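Local coordinates for protein similar to metal-dependent hydrolase (Staphylococcus aureus subsp. aureus Mu50, PDB 3ESH) that is a probable metal-dependent hydrolase of the metallo-beta-lactamase superfamily, whose substrate is not established, at residues A[215-220]-A[228-233]; A[183-188]-A[204-209]. All blocks are in the same frame, centred on the assembly; numbering follows the deposited sequence.

Interaction 1. Residues A[215-220]-A[228-233]; sequences NPLWVT and QSIREK
Lys233 reaches from its helix into the type I beta turn Asn215 to Trp218. Its CB packs on Pro216 CB at 3.9 Å. Further out, CD meets Pro216 O and Val219 CG1. The chain then bends (chi3 70°), which brings CE to 3.7 Å from Pro216 CA. At the tip, NZ donates to Asn215 O at 3.0 Å, coming from above the carbonyl plane, 41° out of it. Trp218 N bonds to the same oxygen from the opposite face, so this oxygen is gripped twice. NZ also donates to His213 O. Asn215 OD1 accepts from Leu217 N in an Asx turn, which further fixes the start of the turn. Beside the lysine, Ile230 CG1 lies 3.5 Å from Pro216 O and 4.0 Å from Val219 CG1. That same methyl of Val219 touches Ser229 CB, while Ser229 OG bonds to Asp223. Arg147 of a third subunit packs on Leu217 and Ile230. The contact fastens the loop between strand 199-203 and helix 226-242 to the first turns of that helix.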
loop_
_atom_site.group_PDB
_atom_site.type_symbol
_atom_site.label_atom_id
_atom_site.label_comp_id
_atom_site.label_asym_id
_atom_site.label_seq_id
_atom_site.Cartn_x
_atom_site.Cartn_y
_atom_site.Cartn_z
ATOM N N ASN A 215 2.638 -22.012 19.950
ATOM C CA ASN A 215 3.488 -20.831 20.115
ATOM C C ASN A 215 3.353 -20.002 18.830
ATOM O O ASN A 215 3.638 -20.483 17.739
ATOM C CB ASN A 215 4.946 -21.241 20.311
ATOM C CG ASN A 215 5.852 -20.057 20.613
ATOM O OD1 ASN A 215 5.766 -19.010 19.963
ATOM N ND2 ASN A 215 6.738 -20.222 21.600
ATOM N N PRO A 216 2.933 -18.738 18.950
ATOM C CA PRO A 216 2.787 -17.924 17.746
ATOM C C PRO A 216 4.028 -17.883 16.852
ATOM O O PRO A 216 3.909 -17.748 15.621
ATOM C CB PRO A 216 2.382 -16.558 18.299
ATOM C CG PRO A 216 3.018 -16.529 19.632
ATOM C CD PRO A 216 2.761 -17.922 20.161
ATOM N N LEU A 217 5.209 -18.011 17.456
ATOM C CA LEU A 217 6.454 -17.985 16.694
ATOM C C LEU A 217 6.721 -19.279 15.918
ATOM O O LEU A 217 7.589 -19.322 15.043
ATOM C CB LEU A 217 7.632 -17.704 17.619
ATOM C CG LEU A 217 7.635 -16.336 18.309
ATOM C CD1 LEU A 217 8.861 -16.207 19.197
ATOM C CD2 LEU A 217 7.593 -15.229 17.270
ATOM N N TRP A 218 5.983 -20.334 16.236
ATOM C CA TRP A 218 6.166 -21.614 15.572
ATOM C C TRP A 218 5.255 -21.747 14.351
ATOM O O TRP A 218 4.222 -22.411 14.415
ATOM C CB TRP A 218 5.888 -22.760 16.558
ATOM C CG TRP A 218 6.966 -22.964 17.611
ATOM C CD1 TRP A 218 7.680 -21.993 18.258
ATOM C CD2 TRP A 218 7.397 -24.215 18.169
ATOM N NE1 TRP A 218 8.526 -22.561 19.182
ATOM C CE2 TRP A 218 8.372 -23.923 19.151
ATOM C CE3 TRP A 218 7.052 -25.550 17.943
ATOM C CZ2 TRP A 218 9.001 -24.912 19.900
ATOM C CZ3 TRP A 218 7.680 -26.542 18.692
ATOM C CH2 TRP A 218 8.642 -26.212 19.661
ATOM N N VAL A 219 5.639 -21.112 13.242
ATOM C CA VAL A 219 4.854 -21.185 12.015
ATOM C C VAL A 219 5.589 -22.020 10.966
ATOM O O VAL A 219 6.818 -22.095 10.973
ATOM C CB VAL A 219 4.566 -19.776 11.438
ATOM C CG1 VAL A 219 3.802 -18.958 12.441
ATOM C CG2 VAL A 219 5.867 -19.075 11.060
ATOM N N THR A 220 4.844 -22.651 10.066
ATOM C CA THR A 220 5.467 -23.477 9.037
ATOM C C THR A 220 6.246 -22.612 8.042
ATOM O O THR A 220 5.989 -21.405 7.908
ATOM C CB THR A 220 4.427 -24.287 8.231
ATOM O OG1 THR A 220 3.880 -23.466 7.198
ATOM C CG2 THR A 220 3.307 -24.771 9.136
ATOM N N GLN A 228 2.478 -12.168 9.001
ATOM C CA GLN A 228 1.038 -12.022 9.163
ATOM C C GLN A 228 0.490 -13.208 9.957
ATOM O O GLN A 228 -0.486 -13.076 10.683
ATOM C CB GLN A 228 0.362 -11.926 7.783
ATOM C CG GLN A 228 -1.177 -11.953 7.783
ATOM C CD GLN A 228 -1.793 -10.730 8.434
ATOM O OE1 GLN A 228 -1.177 -9.653 8.494
ATOM N NE2 GLN A 228 -3.030 -10.874 8.904
ATOM N N SER A 229 1.128 -14.362 9.805
ATOM C CA SER A 229 0.720 -15.561 10.527
ATOM C C SER A 229 0.920 -15.328 12.015
ATOM O O SER A 229 0.050 -15.605 12.820
ATOM C CB SER A 229 1.554 -16.760 10.096
ATOM O OG SER A 229 1.220 -17.136 8.785
ATOM N N ILE A 230 2.090 -14.824 12.370
ATOM C CA ILE A 230 2.402 -14.546 13.751
ATOM C C ILE A 230 1.425 -13.492 14.291
ATOM O O ILE A 230 0.875 -13.642 15.383
ATOM C CB ILE A 230 3.855 -14.054 13.873
ATOM C CG1 ILE A 230 4.791 -15.175 13.412
ATOM C CG2 ILE A 230 4.150 -13.614 15.299
ATOM C CD1 ILE A 230 6.216 -14.741 13.178
ATOM N N ARG A 231 1.203 -12.434 13.520
ATOM C CA ARG A 231 0.293 -11.389 13.939
ATOM C C ARG A 231 -1.059 -11.976 14.312
ATOM O O ARG A 231 -1.589 -11.690 15.376
ATOM C CB ARG A 231 0.103 -10.355 12.830
ATOM C CG ARG A 231 -0.877 -9.230 13.172
ATOM C CD ARG A 231 -1.116 -8.323 11.957
ATOM N NE ARG A 231 -2.159 -7.333 12.193
ATOM C CZ ARG A 231 -1.954 -6.121 12.710
ATOM N NH1 ARG A 231 -0.727 -5.734 13.051
ATOM N NH2 ARG A 231 -2.979 -5.288 12.886
ATOM N N GLU A 232 -1.616 -12.808 13.441
ATOM C CA GLU A 232 -2.929 -13.417 13.690
ATOM C C GLU A 232 -2.919 -14.354 14.897
ATOM O O GLU A 232 -3.815 -14.297 15.738
ATOM C CB GLU A 232 -3.416 -14.179 12.452
ATOM C CG GLU A 232 -3.610 -13.317 11.232
ATOM C CD GLU A 232 -4.749 -12.325 11.390
ATOM O OE1 GLU A 232 -5.916 -12.756 11.515
ATOM O OE2 GLU A 232 -4.476 -11.114 11.390
ATOM N N LYS A 233 -1.917 -15.220 14.971
ATOM C CA LYS A 233 -1.795 -16.156 16.082
ATOM C C LYS A 233 -1.608 -15.420 17.408
ATOM O O LYS A 233 -2.206 -15.800 18.414
ATOM C CB LYS A 233 -0.608 -17.105 15.852
ATOM C CG LYS A 233 -0.803 -18.075 14.687
ATOM C CD LYS A 233 0.427 -18.928 14.440
ATOM C CE LYS A 233 0.641 -19.928 15.544
ATOM N NZ LYS A 233 1.875 -20.717 15.284
#

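Interaction 2. Residues A[183-188]-A[204-209]; sequences GGHSFG and MGDIFP
His185 and Ile207 are the closest backbone pair, with CA atoms 5.9 Å apart, where two irregular loops meet and Gly184 turns the first of them with backbone angles suited to glycine. The side chains do the touching. His185 CG stands anti to the backbone N (chi1 177°), which sends it toward the 204-209 loop. The second torsion (chi2 77°) then turns the imidazole so that one face meets Asp206. Asp206 CB sits over the centre of that face, 3.4 Å from the ring centroid and nearly on the ring normal, as a CH-pi contact. The carboxylate is steeply turned to the ring, with the two planes 76° apart. Its OD2 lies above the same face near NE2, at 3.2 Å, which explains why the angle is too poor for a hydrogen bond. The other ring nitrogen, ND1, bonds to Asp223 OD1, and this fixes the rotation of the ring. Ile207 CD1 lies against His185 CB at 3.5 Å and Gly183 O at 3.7 Å. Asp206 OD2 also receives a weak hydrogen bond from His108 NE2, and the His185 ring meets those of His108 and His110. Asp206 further touches Asp112, His113 and His251. His108, His110, Asp112 and His113 fit the HxHxDH motif of the metallo-beta-lactamase superfamily. His185, Asp206 and His251 probably fill the other usual ligand positions, as in relatives. His110, His185 and Asp206 appear to turn donor atoms toward one vacant point, a possible empty metal site. If His185 binds a metal, Asp223 would be a second-shell group that keeps NE2 directed there.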
loop_
_atom_site.group_PDB
_atom_site.type_symbol
_atom_site.label_atom_id
_atom_site.label_comp_id
_atom_site.label_asym_id
_atom_site.label_seq_id
_atom_site.Cartn_x
_atom_site.Cartn_y
_atom_site.Cartn_z
ATOM N N GLY A 183 -5.065 -14.704 6.208
ATOM C CA GLY A 183 -3.836 -14.499 5.480
ATOM C C GLY A 183 -2.749 -15.234 6.223
ATOM O O GLY A 183 -3.039 -16.043 7.095
ATOM N N GLY A 184 -1.493 -14.969 5.888
ATOM C CA GLY A 184 -0.412 -15.632 6.594
ATOM C C GLY A 184 0.079 -16.871 5.893
ATOM O O GLY A 184 1.001 -16.787 5.079
ATOM N N HIS A 185 -0.514 -18.018 6.203
ATOM C CA HIS A 185 -0.114 -19.267 5.556
ATOM C C HIS A 185 -0.303 -19.116 4.063
ATOM O O HIS A 185 0.478 -19.601 3.246
ATOM C CB HIS A 185 -1.002 -20.415 6.029
ATOM C CG HIS A 185 -0.703 -21.720 5.364
ATOM N ND1 HIS A 185 0.377 -22.502 5.708
ATOM C CD2 HIS A 185 -1.330 -22.369 4.352
ATOM C CE1 HIS A 185 0.402 -23.576 4.942
ATOM N NE2 HIS A 185 -0.622 -23.521 4.109
ATOM N N SER A 186 -1.373 -18.423 3.721
ATOM C CA SER A 186 -1.740 -18.190 2.339
ATOM C C SER A 186 -2.217 -16.749 2.282
ATOM O O SER A 186 -2.667 -16.222 3.282
ATOM C CB SER A 186 -2.889 -19.132 1.982
ATOM O OG SER A 186 -3.058 -19.186 0.603
ATOM N N PHE A 187 -2.132 -16.101 1.131
ATOM C CA PHE A 187 -2.605 -14.730 1.089
ATOM C C PHE A 187 -4.094 -14.704 1.340
ATOM O O PHE A 187 -4.616 -13.747 1.908
ATOM C CB PHE A 187 -2.345 -14.059 -0.250
ATOM C CG PHE A 187 -2.725 -12.611 -0.259
ATOM C CD1 PHE A 187 -1.885 -11.661 0.319
ATOM C CD2 PHE A 187 -3.958 -12.208 -0.752
ATOM C CE1 PHE A 187 -2.272 -10.333 0.410
ATOM C CE2 PHE A 187 -4.355 -10.885 -0.669
ATOM C CZ PHE A 187 -3.517 -9.942 -0.083
ATOM N N GLY A 188 -4.781 -15.760 0.925
ATOM C CA GLY A 188 -6.217 -15.812 1.110
ATOM C C GLY A 188 -6.659 -16.778 2.183
ATOM O O GLY A 188 -7.847 -17.084 2.292
HETATM N N MSE A 204 -8.463 -22.886 13.087
HETATM C CA MSE A 204 -7.570 -21.893 12.513
HETATM C C MSE A 204 -6.774 -22.376 11.300
HETATM O O MSE A 204 -5.762 -21.779 10.934
HETATM C CB MSE A 204 -6.652 -21.344 13.608
HETATM C CG MSE A 204 -7.378 -20.310 14.427
HETATM SE SE MSE A 204 -6.454 -19.812 15.988
HETATM C CE MSE A 204 -4.973 -18.950 15.166
ATOM N N GLY A 205 -7.253 -23.445 10.659
ATOM C CA GLY A 205 -6.563 -23.955 9.487
ATOM C C GLY A 205 -5.052 -24.086 9.649
ATOM O O GLY A 205 -4.564 -24.396 10.728
ATOM N N ASP A 206 -4.307 -23.833 8.574
ATOM C CA ASP A 206 -2.858 -23.972 8.621
ATOM C C ASP A 206 -2.101 -22.841 9.314
ATOM O O ASP A 206 -0.893 -22.707 9.163
ATOM C CB ASP A 206 -2.304 -24.192 7.211
ATOM C CG ASP A 206 -2.571 -25.594 6.700
ATOM O OD1 ASP A 206 -3.015 -26.444 7.501
ATOM O OD2 ASP A 206 -2.334 -25.861 5.501
ATOM N N ILE A 207 -2.823 -22.037 10.081
ATOM C CA ILE A 207 -2.219 -20.950 10.825
ATOM C C ILE A 207 -2.043 -21.485 12.265
ATOM O O ILE A 207 -1.436 -20.844 13.121
ATOM C CB ILE A 207 -3.110 -19.658 10.743
ATOM C CG1 ILE A 207 -2.251 -18.482 10.310
ATOM C CG2 ILE A 207 -3.746 -19.333 12.075
ATOM C CD1 ILE A 207 -1.465 -18.741 9.056
ATOM N N PHE A 208 -2.570 -22.688 12.492
ATOM C CA PHE A 208 -2.475 -23.409 13.760
ATOM C C PHE A 208 -2.730 -24.866 13.361
ATOM O O PHE A 208 -3.721 -25.471 13.767
ATOM C CB PHE A 208 -3.548 -22.922 14.740
ATOM C CG PHE A 208 -3.337 -23.390 16.170
ATOM C CD1 PHE A 208 -4.225 -23.007 17.176
ATOM C CD2 PHE A 208 -2.254 -24.202 16.512
ATOM C CE1 PHE A 208 -4.038 -23.422 18.503
ATOM C CE2 PHE A 208 -2.059 -24.619 17.830
ATOM C CZ PHE A 208 -2.957 -24.228 18.826
ATOM N N PRO A 209 -1.823 -25.445 12.554
ATOM C CA PRO A 209 -1.874 -26.816 12.029
ATOM C C PRO A 209 -2.109 -27.919 13.047
ATOM O O PRO A 209 -3.042 -28.710 12.916
ATOM C CB PRO A 209 -0.525 -26.976 11.330
ATOM C CG PRO A 209 -0.102 -25.583 11.038
ATOM C CD PRO A 209 -0.508 -24.850 12.276
#

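In the fold
The two contacts lie in series along the chain, with centres about 9 Å apart. Interaction 2 carries His185 and Asp206 of the probable metal site. Interaction 1 is further from the chain centre, its own centre lying about 16 Å away against 9 Å for interaction 2. They touch through Ser229, whose OG packs 3.1 Å from Ile207 CD1 and equally close to Gly184 CA. Lys233 CD also packs on Ile207 O. Asp223 ties the two together as well: OD2 takes the hydrogen bond from Ser229 and OD1 the one from His185. Through Asp223, Ser229 of helix 226-242 is linked to His185, a probable metal ligand.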